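PDB 5GXX: glucanase from Clostridium thermocellum, which probably hydrolyses internal beta-1,4-glucosidic bonds of cellulose, as an endoglucanase of glycoside hydrolase family 9 that works within the cellulosome. Local coordinates for residues 306-309 against 310-313; 329-332 against 333-337; 534-537 against 538-541. The protein carries 1 engineered substitution. One frame throughout, in Å; residues are numbered along the deposited sequence.

Contact 1 (306-309 against 310-313); sequences TTEA and FLAF
Thr306, Thr307, Glu308 and Ala309 each accept, at the backbone O, a hydrogen bond from the N-H four residues on, in the i to i+4 pattern of an alpha helix. The longest of the four joins Phe310 N to Thr306 O at 3.2 Å. In the shortest, Ala312 N is 2.8 Å from Glu308 O. Both threonine hydroxyls turn back up the helix, OG1 of Thr306 to the Leu302 carbonyl and OG1 of Thr307 to that of Arg303.

This is the middle of helix 301-318, one of the helices of the family 9 catalytic module, an (alpha/alpha)6 barrel, and every residue of the contact is buried.

Van der Waals contacts run along the same turns. Glu308 is bent at chi2 (-65°), which brings OE2 to 4.1 Å from Leu311 CD2; the same oxygen accepts a hydrogen bond from His243 N. Leu311 CD1 lies 3.6 Å from Thr307 O. With Phe313 CG anti to its carbonyl carbon (chi1 -79°), ring atom CD2 sits 3.4 Å from Ala309 O. The ring of Phe310 extends out from the turn and meets Trp70 edge-to-face.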
# COMPACT_ATOMS: atom_id res chain seq x y z
N THR A 306 -39.37 -5.75 30.17
CA THR A 306 -39.01 -5.30 31.51
C THR A 306 -39.52 -3.90 31.85
O THR A 306 -39.77 -3.61 33.02
CB THR A 306 -37.50 -5.41 31.79
OG1 THR A 306 -36.77 -4.57 30.89
CG2 THR A 306 -37.04 -6.82 31.63
N THR A 307 -39.68 -3.05 30.85
CA THR A 307 -40.26 -1.71 31.05
C THR A 307 -41.75 -1.86 31.37
O THR A 307 -42.27 -1.24 32.32
CB THR A 307 -40.05 -0.80 29.82
OG1 THR A 307 -38.64 -0.64 29.59
CG2 THR A 307 -40.70 0.58 30.06
N GLU A 308 -42.42 -2.74 30.62
CA GLU A 308 -43.84 -3.01 30.89
C GLU A 308 -44.00 -3.64 32.26
O GLU A 308 -45.01 -3.37 32.92
CB GLU A 308 -44.46 -3.87 29.78
CG GLU A 308 -44.58 -3.09 28.47
CD GLU A 308 -45.55 -1.93 28.59
OE1 GLU A 308 -46.59 -2.09 29.28
OE2 GLU A 308 -45.33 -0.84 28.02
N ALA A 309 -43.04 -4.46 32.69
CA ALA A 309 -43.07 -5.00 34.05
C ALA A 309 -43.12 -3.86 35.08
O ALA A 309 -43.94 -3.89 35.99
CB ALA A 309 -41.91 -5.97 34.33
N PHE A 310 -42.30 -2.83 34.89
CA PHE A 310 -42.35 -1.67 35.79
C PHE A 310 -43.71 -0.99 35.78
O PHE A 310 -44.26 -0.75 36.85
CB PHE A 310 -41.23 -0.69 35.45
CG PHE A 310 -41.16 0.51 36.37
CD1 PHE A 310 -41.12 0.34 37.75
CD2 PHE A 310 -41.10 1.79 35.85
CE1 PHE A 310 -41.04 1.42 38.60
CE2 PHE A 310 -41.02 2.90 36.70
CZ PHE A 310 -40.98 2.71 38.08
N LEU A 311 -44.25 -0.71 34.61
CA LEU A 311 -45.57 -0.09 34.55
C LEU A 311 -46.65 -0.93 35.22
O LEU A 311 -47.53 -0.39 35.91
CB LEU A 311 -45.99 0.15 33.10
CG LEU A 311 -45.65 1.52 32.51
CD1 LEU A 311 -44.14 1.78 32.47
CD2 LEU A 311 -46.25 1.69 31.12
N ALA A 312 -46.58 -2.25 35.01
CA ALA A 312 -47.54 -3.18 35.59
C ALA A 312 -47.45 -3.21 37.12
O ALA A 312 -48.49 -3.21 37.78
CB ALA A 312 -47.37 -4.58 34.99
N PHE A 313 -46.23 -3.19 37.66
CA PHE A 313 -46.06 -3.12 39.12
C PHE A 313 -46.67 -1.82 39.65
O PHE A 313 -47.38 -1.83 40.66
CB PHE A 313 -44.58 -3.18 39.53
CG PHE A 313 -43.94 -4.55 39.52
CD1 PHE A 313 -44.53 -5.67 40.09
CD2 PHE A 313 -42.66 -4.69 38.99
CE1 PHE A 313 -43.90 -6.91 40.09
CE2 PHE A 313 -41.98 -5.91 39.01
CZ PHE A 313 -42.60 -7.03 39.56

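Contact 2 (329-332 against 333-337); sequences YNFA and KSQID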
# COMPACT_ATOMS: atom_id res chain seq x y z
N TYR A 329 -49.24 -8.11 38.60
CA TYR A 329 -48.04 -8.48 39.34
C TYR A 329 -47.39 -9.74 38.75
O TYR A 329 -46.18 -9.77 38.56
CB TYR A 329 -48.36 -8.73 40.82
CG TYR A 329 -47.16 -9.13 41.66
CD1 TYR A 329 -46.74 -10.46 41.76
CD2 TYR A 329 -46.41 -8.17 42.35
CE1 TYR A 329 -45.64 -10.84 42.51
CE2 TYR A 329 -45.31 -8.54 43.11
CZ TYR A 329 -44.93 -9.87 43.19
OH TYR A 329 -43.84 -10.24 43.93
N ASN A 330 -48.19 -10.77 38.47
CA ASN A 330 -47.60 -12.03 37.99
C ASN A 330 -46.95 -11.83 36.62
O ASN A 330 -45.86 -12.36 36.34
CB ASN A 330 -48.70 -13.09 37.88
CG ASN A 330 -49.09 -13.69 39.23
OD1 ASN A 330 -48.43 -13.47 40.24
ND2 ASN A 330 -50.18 -14.46 39.22
N PHE A 331 -47.65 -11.05 35.78
CA PHE A 331 -47.05 -10.67 34.49
C PHE A 331 -45.70 -10.00 34.68
O PHE A 331 -44.70 -10.39 34.06
CB PHE A 331 -47.99 -9.76 33.68
CG PHE A 331 -47.26 -8.97 32.62
CD1 PHE A 331 -46.84 -9.60 31.45
CD2 PHE A 331 -46.97 -7.62 32.82
CE1 PHE A 331 -46.12 -8.89 30.50
CE2 PHE A 331 -46.23 -6.92 31.88
CZ PHE A 331 -45.84 -7.54 30.70
N ALA A 332 -45.66 -8.96 35.52
CA ALA A 332 -44.44 -8.19 35.70
C ALA A 332 -43.30 -9.07 36.22
O ALA A 332 -42.20 -9.07 35.65
CB ALA A 332 -44.73 -7.03 36.66
N LYS A 333 -43.56 -9.84 37.27
CA LYS A 333 -42.49 -10.64 37.87
C LYS A 333 -42.04 -11.70 36.87
O LYS A 333 -40.84 -12.01 36.82
CB LYS A 333 -42.93 -11.27 39.21
CG LYS A 333 -41.81 -12.06 39.90
CD LYS A 333 -42.23 -12.51 41.30
CE LYS A 333 -41.02 -13.00 42.09
NZ LYS A 333 -40.60 -14.36 41.62
N SER A 334 -42.96 -12.22 36.07
CA SER A 334 -42.59 -13.24 35.10
C SER A 334 -41.60 -12.70 34.07
O SER A 334 -40.73 -13.42 33.59
CB SER A 334 -43.82 -13.85 34.41
OG SER A 334 -44.34 -13.01 33.42
N GLN A 335 -41.77 -11.43 33.71
CA GLN A 335 -40.86 -10.86 32.71
C GLN A 335 -39.48 -10.56 33.27
O GLN A 335 -38.46 -10.82 32.63
CB GLN A 335 -41.44 -9.60 32.07
CG GLN A 335 -42.79 -9.85 31.40
CD GLN A 335 -42.74 -10.97 30.38
OE1 GLN A 335 -42.15 -10.82 29.31
NE2 GLN A 335 -43.38 -12.08 30.70
N ILE A 336 -39.43 -10.02 34.49
CA ILE A 336 -38.15 -9.81 35.12
C ILE A 336 -37.43 -11.14 35.34
O ILE A 336 -36.24 -11.27 35.05
CB ILE A 336 -38.29 -9.02 36.45
CG1 ILE A 336 -38.95 -7.64 36.23
CG2 ILE A 336 -36.93 -8.93 37.16
CD1 ILE A 336 -38.30 -6.78 35.15
N ASP A 337 -38.18 -12.14 35.83
CA ASP A 337 -37.54 -13.43 36.12
C ASP A 337 -37.02 -14.09 34.85
O ASP A 337 -35.95 -14.71 34.86
CB ASP A 337 -38.45 -14.39 36.90
CG ASP A 337 -38.70 -13.93 38.34
OD1 ASP A 337 -38.02 -12.99 38.81
OD2 ASP A 337 -39.61 -14.52 38.97
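One turn apart on the helix and both with CG anti to the backbone N, Tyr329 and Lys333 lie alongside each other and point the same way. The aliphatic part of the lysine runs past the phenol, with Lys333 CD 3.8 Å from Tyr329 OH. Lys333 stays extended until chi4, which turns to -76° and carries the ammonium forward, one turn further on. There Lys333 NZ forms a salt bridge of 2.8 Å with Asp337 OD2, on the syn lone pair of the carboxylate.

Phe331 and Gln335 are arranged differently. Their side chains cross obliquely, yet the ring and amide planes are only 6° apart. The contact is made by the methylene, Gln335 CG standing 3.6 Å from Phe331 CE1. Beyond it, Gln335 NE2 donates to Ser334 OG at 3.0 Å, while its OE1 accepts from Ala294 N and NE2 also serves Gly292 O.

Ser334 OG in turn donates to Phe331 O at 2.7 Å. That carbonyl also takes the amide of Gln335 at 3.1 Å between N and O, and both donors come from the same face of its plane. The chain from NE2 through OG to Phe331 O thus ties the glutamine amide to the helix backbone.

All this belongs to helix 322-340 of the catalytic module. Ala332 and Ile336 pack on helix 301-318, and Ile336 also reaches helix 412-429, whose Glu428 and Tyr429 bond to Tyr329 OH. Lys333 NZ also bonds Ser4 OG and Asp337 OD1 bonds Tyr7 OH, while the lysine side chain touches Tyr429.

Contact 3 (534-537 against 538-541); sequences YIDG and TNIC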
# COMPACT_ATOMS: atom_id res chain seq x y z
N TYR A 534 9.67 8.15 21.24
CA TYR A 534 8.65 8.72 20.36
C TYR A 534 8.23 10.02 20.99
O TYR A 534 7.74 10.05 22.12
CB TYR A 534 7.46 7.78 20.18
CG TYR A 534 7.87 6.63 19.28
CD1 TYR A 534 7.81 6.77 17.90
CD2 TYR A 534 8.36 5.45 19.82
CE1 TYR A 534 8.21 5.72 17.07
CE2 TYR A 534 8.77 4.40 19.00
CZ TYR A 534 8.70 4.55 17.63
OH TYR A 534 9.09 3.51 16.81
N ILE A 535 8.46 11.10 20.25
CA ILE A 535 8.33 12.44 20.80
C ILE A 535 6.86 12.75 21.09
O ILE A 535 6.54 13.33 22.13
CB ILE A 535 8.93 13.49 19.84
CG1 ILE A 535 10.45 13.30 19.67
CG2 ILE A 535 8.56 14.90 20.28
CD1 ILE A 535 11.27 13.20 20.93
N ASP A 536 5.98 12.32 20.19
CA ASP A 536 4.56 12.35 20.52
C ASP A 536 3.99 10.95 20.56
O ASP A 536 3.31 10.49 19.63
CB ASP A 536 3.77 13.24 19.56
CG ASP A 536 2.31 13.39 19.96
OD1 ASP A 536 1.90 12.87 21.03
OD2 ASP A 536 1.55 13.98 19.17
N GLY A 537 4.26 10.27 21.66
CA GLY A 537 3.79 8.91 21.81
C GLY A 537 2.28 8.76 21.80
O GLY A 537 1.82 7.63 21.73
N THR A 538 1.50 9.84 21.90
CA THR A 538 0.05 9.66 21.89
C THR A 538 -0.44 9.15 20.53
O THR A 538 -1.56 8.65 20.41
CB THR A 538 -0.74 10.94 22.24
OG1 THR A 538 -0.58 11.90 21.19
CG2 THR A 538 -0.29 11.52 23.58
N ASN A 539 0.43 9.27 19.52
CA ASN A 539 0.10 8.75 18.20
C ASN A 539 0.18 7.24 18.13
O ASN A 539 -0.22 6.65 17.13
CB ASN A 539 1.04 9.35 17.15
CG ASN A 539 0.73 10.79 16.86
OD1 ASN A 539 1.62 11.60 16.60
ND2 ASN A 539 -0.55 11.13 16.93
N ILE A 540 0.74 6.64 19.17
CA ILE A 540 0.67 5.19 19.33
C ILE A 540 -0.55 4.99 20.21
O ILE A 540 -0.52 5.29 21.40
CB ILE A 540 1.95 4.60 19.98
CG1 ILE A 540 3.21 5.07 19.23
CG2 ILE A 540 1.86 3.06 20.00
CD1 ILE A 540 4.48 4.65 19.95
N CYS A 541 -1.64 4.50 19.62
CA CYS A 541 -2.91 4.40 20.35
C CYS A 541 -3.78 3.29 19.78
O CYS A 541 -3.67 2.94 18.59
CB CYS A 541 -3.65 5.73 20.29
SG CYS A 541 -3.83 6.44 18.64
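One face of the Tyr534 ring carries the methyl end of Ile540: CD1 stands 3.9 Å above the ring plane, offset toward the rim, a CH-pi contact in which the two side chains cross at about a right angle. Tyr534 CG and CD2 are both 4.0 Å from Ile540 CD1.

The carboxylate of Asp536 is the second flat group, and Thr538 gives it two hydrogen bonds, both displaced to the same side of its plane. Thr538 OG1 donates to Asp536 OD1 at 2.7 Å on the syn side, 26° out of the carboxylate plane. Thr538 N reaches the same oxygen from farther above the plane, 45° out, at 3.2 Å. The hydrogen bond from Thr538 N-H to Asp536 OD1, two residues back, closes an Asx turn. It is made possible by Asp536 CG lying anti to its backbone N (chi1 -174°), which swings the carboxylate forward beside the following residues. Two bonds from one residue should restrict this group's rotation.

The backbone beneath folds into a short 3-10 turn, recognised by its i to i+3 bonds: Asn539 N to Asp536 O at 3.1 Å and Ile540 N to Gly537 O at 2.9 Å. The second brings Ile540 back over the tyrosine.

The turn follows strand 527-534 of the cellulose-binding type of beta module. Tyr534 and Ile540 both pack on Ala550 of strand 549-557, Tyr534 touching Leu552 as well. Thr538 OG1 accepts from Lys130 NZ on helix 128-131 of the catalytic module, and Asn539 and Cys541 touch Lys130, so this loop sits where the two modules meet.

Contacts 1 and 2 lie on consecutive helices, 301-318 and 322-340, with centres about 8 Å apart, and they touch directly. Phe313 CE1 is 3.5 Å from Ala332 CB and 3.6 Å from Tyr329 CD2, and Thr306 CB lies 3.7 Å from Ile336 CD1, so the two helices share one apolar interface. Contact 3 belongs to the beta module on the opposite side of the chain's centre. Its centre is about 50 Å from that of contact 1, and its nearest atoms are about 39 Å from those of contact 2. The side chain of Glu308 in contact 1 is about 14 Å from a bound calcium ion, too far for coordination.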